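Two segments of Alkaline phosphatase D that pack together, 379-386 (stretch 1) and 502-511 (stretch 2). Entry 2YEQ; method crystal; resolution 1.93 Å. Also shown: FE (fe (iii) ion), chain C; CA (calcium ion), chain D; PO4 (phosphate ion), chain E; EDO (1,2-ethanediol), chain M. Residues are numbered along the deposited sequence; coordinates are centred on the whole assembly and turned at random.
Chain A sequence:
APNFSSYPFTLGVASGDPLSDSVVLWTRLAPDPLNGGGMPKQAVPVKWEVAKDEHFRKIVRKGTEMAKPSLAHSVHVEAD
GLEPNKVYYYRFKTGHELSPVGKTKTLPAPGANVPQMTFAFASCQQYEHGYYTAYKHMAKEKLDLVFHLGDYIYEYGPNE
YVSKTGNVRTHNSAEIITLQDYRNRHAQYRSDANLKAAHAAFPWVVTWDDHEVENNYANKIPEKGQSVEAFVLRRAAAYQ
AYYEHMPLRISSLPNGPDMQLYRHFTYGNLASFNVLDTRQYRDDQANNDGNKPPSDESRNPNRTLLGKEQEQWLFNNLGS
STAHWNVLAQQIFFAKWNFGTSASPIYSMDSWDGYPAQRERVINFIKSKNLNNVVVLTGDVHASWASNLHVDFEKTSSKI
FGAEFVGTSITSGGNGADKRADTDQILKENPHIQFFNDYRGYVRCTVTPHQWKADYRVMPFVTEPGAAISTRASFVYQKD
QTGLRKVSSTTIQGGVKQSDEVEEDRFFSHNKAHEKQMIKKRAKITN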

# COMPACT_ATOMS: atom_id res chain seq x y z
N GLY A 379 2.77 -2.69 -5.43
CA GLY A 379 3.96 -2.15 -4.79
C GLY A 379 5.03 -3.22 -4.68
O GLY A 379 5.36 -3.87 -5.66
N ASP A 380 5.60 -3.35 -3.48
CA ASP A 380 6.50 -4.46 -3.06
C ASP A 380 7.91 -4.45 -3.60
O ASP A 380 8.85 -4.73 -2.86
CB ASP A 380 5.84 -5.84 -3.26
CG ASP A 380 6.71 -6.99 -2.69
OD1 ASP A 380 6.86 -7.09 -1.44
OD2 ASP A 380 7.25 -7.75 -3.53
N VAL A 381 8.07 -4.07 -4.87
CA VAL A 381 9.34 -4.29 -5.56
C VAL A 381 10.31 -3.13 -5.52
O VAL A 381 11.42 -3.24 -6.01
CB VAL A 381 9.12 -4.83 -7.02
CG1 VAL A 381 8.18 -6.06 -7.00
CG2 VAL A 381 8.63 -3.73 -7.97
N HIS A 382 9.91 -2.04 -4.87
CA HIS A 382 10.82 -0.92 -4.58
C HIS A 382 11.39 -0.26 -5.86
O HIS A 382 12.51 0.21 -5.88
CB HIS A 382 11.96 -1.34 -3.65
CG HIS A 382 11.51 -1.92 -2.32
ND1 HIS A 382 12.40 -2.48 -1.44
CD2 HIS A 382 10.30 -2.00 -1.73
CE1 HIS A 382 11.75 -2.90 -0.36
NE2 HIS A 382 10.47 -2.63 -0.50
N ALA A 383 10.60 -0.27 -6.92
CA ALA A 383 10.98 0.35 -8.19
C ALA A 383 9.73 0.44 -9.04
O ALA A 383 8.73 -0.25 -8.82
CB ALA A 383 12.10 -0.42 -8.91
N SER A 384 9.75 1.38 -9.97
CA SER A 384 8.60 1.60 -10.82
C SER A 384 8.69 0.74 -12.06
O SER A 384 9.74 0.67 -12.69
CB SER A 384 8.54 3.07 -11.25
OG SER A 384 8.14 3.90 -10.19
N TRP A 385 7.57 0.13 -12.42
CA TRP A 385 7.43 -0.61 -13.67
C TRP A 385 6.05 -0.32 -14.26
O TRP A 385 5.13 0.09 -13.56
CB TRP A 385 7.55 -2.13 -13.45
CG TRP A 385 8.79 -2.63 -12.76
CD1 TRP A 385 9.02 -2.63 -11.41
CD2 TRP A 385 9.92 -3.29 -13.35
NE1 TRP A 385 10.23 -3.20 -11.13
CE2 TRP A 385 10.80 -3.63 -12.29
CE3 TRP A 385 10.28 -3.61 -14.67
CZ2 TRP A 385 12.02 -4.27 -12.51
CZ3 TRP A 385 11.50 -4.23 -14.88
CH2 TRP A 385 12.36 -4.56 -13.80
N ALA A 386 5.88 -0.58 -15.56
CA ALA A 386 4.57 -0.57 -16.18
C ALA A 386 4.55 -1.63 -17.28
O ALA A 386 5.55 -1.81 -17.97
CB ALA A 386 4.25 0.83 -16.76
N VAL A 502 20.91 -5.10 -8.91
CA VAL A 502 20.09 -6.05 -9.67
C VAL A 502 18.94 -6.45 -8.77
O VAL A 502 18.99 -6.22 -7.58
CB VAL A 502 20.89 -7.29 -10.10
CG1 VAL A 502 22.00 -6.91 -11.07
CG2 VAL A 502 21.47 -8.03 -8.87
N GLU A 503 17.89 -7.03 -9.34
CA GLU A 503 16.72 -7.39 -8.54
C GLU A 503 17.08 -8.26 -7.31
O GLU A 503 16.53 -8.06 -6.23
CB GLU A 503 15.67 -8.08 -9.39
CG GLU A 503 14.38 -8.41 -8.66
CD GLU A 503 13.63 -7.19 -8.15
OE1 GLU A 503 13.73 -6.13 -8.80
OE2 GLU A 503 12.92 -7.30 -7.10
N GLU A 504 18.01 -9.22 -7.49
CA GLU A 504 18.42 -10.15 -6.42
C GLU A 504 18.90 -9.39 -5.15
O GLU A 504 18.86 -9.94 -4.04
CB GLU A 504 19.50 -11.13 -6.92
CG GLU A 504 19.79 -12.36 -5.99
CD GLU A 504 18.67 -13.43 -5.98
OE1 GLU A 504 17.92 -13.57 -6.97
OE2 GLU A 504 18.55 -14.16 -4.97
N ASP A 505 19.34 -8.15 -5.29
CA ASP A 505 19.79 -7.37 -4.11
C ASP A 505 18.73 -7.18 -3.04
O ASP A 505 19.04 -7.21 -1.85
CB ASP A 505 20.38 -6.04 -4.52
CG ASP A 505 21.67 -6.19 -5.30
OD1 ASP A 505 22.44 -7.14 -5.05
OD2 ASP A 505 21.93 -5.38 -6.20
N ARG A 506 17.47 -7.04 -3.44
CA ARG A 506 16.39 -6.91 -2.49
C ARG A 506 16.25 -8.20 -1.62
O ARG A 506 16.18 -8.11 -0.40
CB ARG A 506 15.08 -6.55 -3.21
CG ARG A 506 13.90 -6.26 -2.29
CD ARG A 506 12.75 -5.63 -3.04
NE ARG A 506 12.30 -6.47 -4.16
CZ ARG A 506 11.25 -7.28 -4.16
NH1 ARG A 506 10.45 -7.41 -3.10
NH2 ARG A 506 10.98 -7.97 -5.26
N PHE A 507 16.23 -9.38 -2.25
CA PHE A 507 16.20 -10.67 -1.54
C PHE A 507 17.46 -10.83 -0.66
O PHE A 507 17.38 -11.22 0.50
CB PHE A 507 16.07 -11.85 -2.52
CG PHE A 507 15.90 -13.21 -1.86
CD1 PHE A 507 14.78 -13.48 -1.07
CD2 PHE A 507 16.83 -14.23 -2.07
CE1 PHE A 507 14.61 -14.75 -0.47
CE2 PHE A 507 16.66 -15.50 -1.48
CZ PHE A 507 15.56 -15.75 -0.67
N PHE A 508 18.61 -10.48 -1.21
CA PHE A 508 19.87 -10.61 -0.50
C PHE A 508 19.92 -9.71 0.73
O PHE A 508 20.40 -10.13 1.79
CB PHE A 508 21.05 -10.28 -1.41
CG PHE A 508 22.38 -10.43 -0.75
CD1 PHE A 508 22.88 -11.69 -0.43
CD2 PHE A 508 23.13 -9.30 -0.43
CE1 PHE A 508 24.12 -11.83 0.20
CE2 PHE A 508 24.38 -9.44 0.20
CZ PHE A 508 24.87 -10.71 0.51
N SER A 509 19.41 -8.49 0.58
CA SER A 509 19.45 -7.53 1.66
C SER A 509 18.49 -7.91 2.79
O SER A 509 18.82 -7.74 3.97
CB SER A 509 19.16 -6.13 1.12
OG SER A 509 19.37 -5.18 2.13
N HIS A 510 17.32 -8.45 2.45
CA HIS A 510 16.42 -9.01 3.46
C HIS A 510 17.01 -10.26 4.16
O HIS A 510 16.73 -10.49 5.34
CB HIS A 510 15.08 -9.38 2.85
CG HIS A 510 14.20 -8.20 2.55
ND1 HIS A 510 14.35 -7.43 1.42
CD2 HIS A 510 13.15 -7.69 3.22
CE1 HIS A 510 13.42 -6.49 1.40
NE2 HIS A 510 12.67 -6.63 2.48
N ASN A 511 17.80 -11.06 3.44
CA ASN A 511 18.43 -12.25 4.04
C ASN A 511 19.59 -11.86 4.97
O ASN A 511 19.79 -12.47 6.00
CB ASN A 511 18.89 -13.25 2.97
CG ASN A 511 17.73 -13.88 2.23
OD1 ASN A 511 16.63 -14.04 2.77
ND2 ASN A 511 17.96 -14.23 0.96
FE FE C . 8.88 -3.06 0.91
CA CA D . 6.51 -6.20 0.72
P PO4 E . 9.68 -5.83 0.49
O1 PO4 E . 10.68 -6.41 -0.44
O2 PO4 E . 8.71 -6.79 1.10
O3 PO4 E . 10.31 -4.82 1.43
O4 PO4 E . 8.64 -5.02 -0.34
C1 EDO M . 17.18 -11.51 -9.80
O1 EDO M . 18.24 -10.57 -10.03
C2 EDO M . 17.48 -12.84 -10.50
O2 EDO M . 18.40 -13.60 -9.71
O HOH W 1 12.17 -3.88 -8.77
O HOH W 2 14.15 -4.45 -6.26
O HOH W 3 5.15 -4.17 -0.07

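Charge pairing organises this contact, and Arg-506 is its centre: it loses 88 Å² to the other stretch, out of 245 Å² buried on both sides together. Its CA-to-CB bond points toward stretch 1, and the side chain, t at chi1 and chi2 and p at chi3, reaches Asp-380. There NH1 of Arg-506 lies 3.2 Å from OD2 of Asp-380, a salt bridge whose hydrogen bond is weak because the N-H...acceptor angle is only 134°. NH1 of Arg-506 is also 3.1 Å from the backbone O of Asp-380, but the angle is too poor for a hydrogen bond. Within stretch 2, the guanidinium is held more firmly by Glu-503: OE2 of Glu-503 accepts from Arg-506 NH2 at 2.8 Å (159°) and from Arg-506 NE at 3.1 Å (141°), so the two acidic residues engage different nitrogens of one cation.

Packing over flat faces supplements the charge pairing. Val-381 CA sits 3.8 Å from Arg-506 CZ, over one face of the guanidinium. Farther back along the same side chain, Arg-506 CD lies 4.0 Å from the centroid of the His-382 ring and 30° off its normal, a CH-pi contact over the ring face.

Water joins the stretches where direct contact is loose. Val-381 O and Glu-503 OE2 are 4.5 Å apart, as are Trp-385 CZ2 and Glu-503 OE1, the latter at the indole edge. Water 1 accepts from Trp-385 NE1 at 3.1 Å and lies 2.9 Å from Val-381 O and 2.7 Å from Glu-503 OE1.

The phosphate adds a shared partner. Arg-506 NH1 donates to PO4 O1 (2.9 Å, 160°), and His-510 NE2 donates weakly to PO4 O3 (3.2 Å, 133°). Iron links His-382 NE2 (2.2 Å from FE) to that same O3 (2.3 Å from FE), while calcium binds Asp-380 OD1 (2.4 Å from CA).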